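Local coordinates for protein lasso peptide isopeptidase AtxE2 (Asticcacaulis excentricus, PDB 5TXE) that hydrolyses the isopeptide bond of the lasso peptides astexin-2 and astexin-3, recognising their threaded shape and converting them to linear peptides, at residues Arg87-Ala92 and Thr97-Val102. The protein carries 1 engineered substitution. Sequence-based numbering, arbitrary orientation.
Sequences RMVVKA and TDAIDV
Arg87 lays its CD against the carboxylate of Asp101 and then turns its guanidinium back to it, NH1 donating to OD1 of Asp101 at 2.9 Å. The oxygen offers its syn lone pair and lies in the guanidinium plane at the edge, yet the two planar groups are twisted 64° apart, which makes this a salt bridge through one oxygen rather than a flat two-pronged pairing. A bend at chi3 (-108°) swings the guanidinium round to the acid, and NH2 is taken by Tyr388 OH, so two bonds fix its rotation. On the same face, Val89 sets CG2 beside Asp101 OD1 and CG1 against Ala99 CB, 3.6 Å apart. The other face is oily: Val90 CG2 meets Val102 CG1 at 3.7 Å, the two side chains crossing at about a right angle, while Met88 CG rests on Val102 CG2 and Leu141 of strand 140-147, in another sheet, touches all three. Between the faces runs an antiparallel hairpin, with Val90 and Ile100 as its hydrogen-bonded pair and Val102 N donating to Met88 O at 2.7 Å. From Ile100 back toward the turn, other links take over. Lys91 extends alongside residues 97-99 and delivers NZ to Thr97 O at 2.8 Å, tilted 28° from the carbonyl plane. A water accepts from Ala92 N, donates to Asp98 O and hydrogen-bonds Thr97 OG1, bridging the strands where they part. Strand 83-92 lies between 100-104 and 69-78, consistent with a beta-propeller blade of prolyl oligopeptidase-family enzymes. Chemically, the face of Arg87, Val89 and Asp101 combines an ion pair with an aliphatic contact, whereas Val90 and Val102 meet through apolar groups, and a lysine and a water serve the polar backbone near the turn.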
loop_
_atom_site.group_PDB
_atom_site.type_symbol
_atom_site.label_atom_id
_atom_site.label_comp_id
_atom_site.label_asym_id
_atom_site.label_seq_id
_atom_site.Cartn_x
_atom_site.Cartn_y
_atom_site.Cartn_z
ATOM N N ARG A 87 -6.649 10.974 15.239
ATOM C CA ARG A 87 -6.691 10.906 16.730
ATOM C C ARG A 87 -5.529 10.017 17.184
ATOM O O ARG A 87 -5.325 8.932 16.610
ATOM C CB ARG A 87 -7.929 10.192 17.289
ATOM C CG ARG A 87 -9.238 10.434 16.668
ATOM C CD ARG A 87 -10.341 9.724 17.415
ATOM N NE ARG A 87 -10.902 8.570 16.720
ATOM C CZ ARG A 87 -11.107 7.401 17.299
ATOM N NH1 ARG A 87 -10.749 7.186 18.575
ATOM N NH2 ARG A 87 -11.667 6.421 16.622
ATOM N N MET A 88 -4.789 10.468 18.187
ATOM C CA MET A 88 -3.836 9.609 18.869
ATOM C C MET A 88 -4.570 8.942 20.059
ATOM O O MET A 88 -5.151 9.619 20.928
ATOM C CB MET A 88 -2.641 10.437 19.300
ATOM C CG MET A 88 -1.476 9.656 19.896
ATOM S SD MET A 88 -0.825 8.267 18.892
ATOM C CE MET A 88 -0.065 9.284 17.641
ATOM N N VAL A 89 -4.592 7.619 20.053
ATOM C CA VAL A 89 -5.371 6.818 20.981
ATOM C C VAL A 89 -4.512 5.944 21.935
ATOM O O VAL A 89 -3.475 5.437 21.539
ATOM C CB VAL A 89 -6.299 5.909 20.242
ATOM C CG1 VAL A 89 -7.281 5.246 21.210
ATOM C CG2 VAL A 89 -7.099 6.732 19.230
ATOM N N VAL A 90 -4.919 5.844 23.199
ATOM C CA VAL A 90 -4.256 4.996 24.181
ATOM C C VAL A 90 -5.310 4.045 24.719
ATOM O O VAL A 90 -6.403 4.442 25.009
ATOM C CB VAL A 90 -3.663 5.816 25.305
ATOM C CG1 VAL A 90 -3.168 4.904 26.412
ATOM C CG2 VAL A 90 -2.503 6.652 24.790
ATOM N N LYS A 91 -4.994 2.768 24.768
ATOM C CA LYS A 91 -5.945 1.728 25.175
ATOM C C LYS A 91 -5.224 0.719 26.096
ATOM O O LYS A 91 -4.121 0.258 25.773
ATOM C CB LYS A 91 -6.448 1.018 23.945
ATOM C CG LYS A 91 -7.197 -0.265 24.210
ATOM C CD LYS A 91 -8.527 0.000 24.871
ATOM C CE LYS A 91 -9.389 -1.250 24.736
ATOM N NZ LYS A 91 -10.733 -1.053 25.283
ATOM N N ALA A 92 -5.822 0.396 27.231
ATOM C CA ALA A 92 -5.209 -0.588 28.165
ATOM C C ALA A 92 -5.222 -1.938 27.506
ATOM O O ALA A 92 -6.246 -2.349 26.944
ATOM C CB ALA A 92 -5.968 -0.646 29.477
ATOM N N THR A 97 -10.831 -1.150 30.250
ATOM C CA THR A 97 -11.213 0.266 30.161
ATOM C C THR A 97 -11.349 0.726 28.698
ATOM O O THR A 97 -10.665 0.237 27.789
ATOM C CB THR A 97 -10.186 1.181 30.892
ATOM O OG1 THR A 97 -8.842 0.773 30.582
ATOM C CG2 THR A 97 -10.358 1.082 32.414
ATOM N N ASP A 98 -12.211 1.698 28.467
ATOM C CA ASP A 98 -12.330 2.289 27.142
ATOM C C ASP A 98 -11.021 2.954 26.710
ATOM O O ASP A 98 -10.266 3.465 27.537
ATOM C CB ASP A 98 -13.440 3.356 27.118
ATOM C CG ASP A 98 -14.838 2.762 27.180
ATOM O OD1 ASP A 98 -15.015 1.529 27.021
ATOM O OD2 ASP A 98 -15.764 3.555 27.382
ATOM N N ALA A 99 -10.787 2.968 25.401
ATOM C CA ALA A 99 -9.743 3.781 24.809
ATOM C C ALA A 99 -10.009 5.243 25.079
ATOM O O ALA A 99 -11.143 5.648 25.194
ATOM C CB ALA A 99 -9.728 3.567 23.309
ATOM N N ILE A 100 -8.944 6.016 25.127
ATOM C CA ILE A 100 -8.945 7.423 25.385
ATOM C C ILE A 100 -8.277 8.114 24.183
ATOM O O ILE A 100 -7.201 7.700 23.782
ATOM C CB ILE A 100 -8.019 7.764 26.611
ATOM C CG1 ILE A 100 -8.575 7.219 27.928
ATOM C CG2 ILE A 100 -7.817 9.264 26.749
ATOM C CD1 ILE A 100 -10.056 7.487 28.101
ATOM N N ASP A 101 -8.853 9.200 23.678
ATOM C CA ASP A 101 -8.168 10.056 22.704
ATOM C C ASP A 101 -7.246 10.975 23.453
ATOM O O ASP A 101 -7.706 11.765 24.253
ATOM C CB ASP A 101 -9.202 10.861 21.923
ATOM C CG ASP A 101 -10.071 9.972 21.009
ATOM O OD1 ASP A 101 -9.614 8.891 20.580
ATOM O OD2 ASP A 101 -11.226 10.357 20.681
ATOM N N VAL A 102 -5.949 10.914 23.208
ATOM C CA VAL A 102 -5.040 11.809 23.898
ATOM C C VAL A 102 -4.594 13.003 23.056
ATOM O O VAL A 102 -3.860 13.878 23.553
ATOM C CB VAL A 102 -3.784 11.062 24.411
ATOM C CG1 VAL A 102 -4.180 9.921 25.318
ATOM C CG2 VAL A 102 -2.918 10.507 23.286
HETATM O O HOH W 1 -8.067 1.939 28.121
#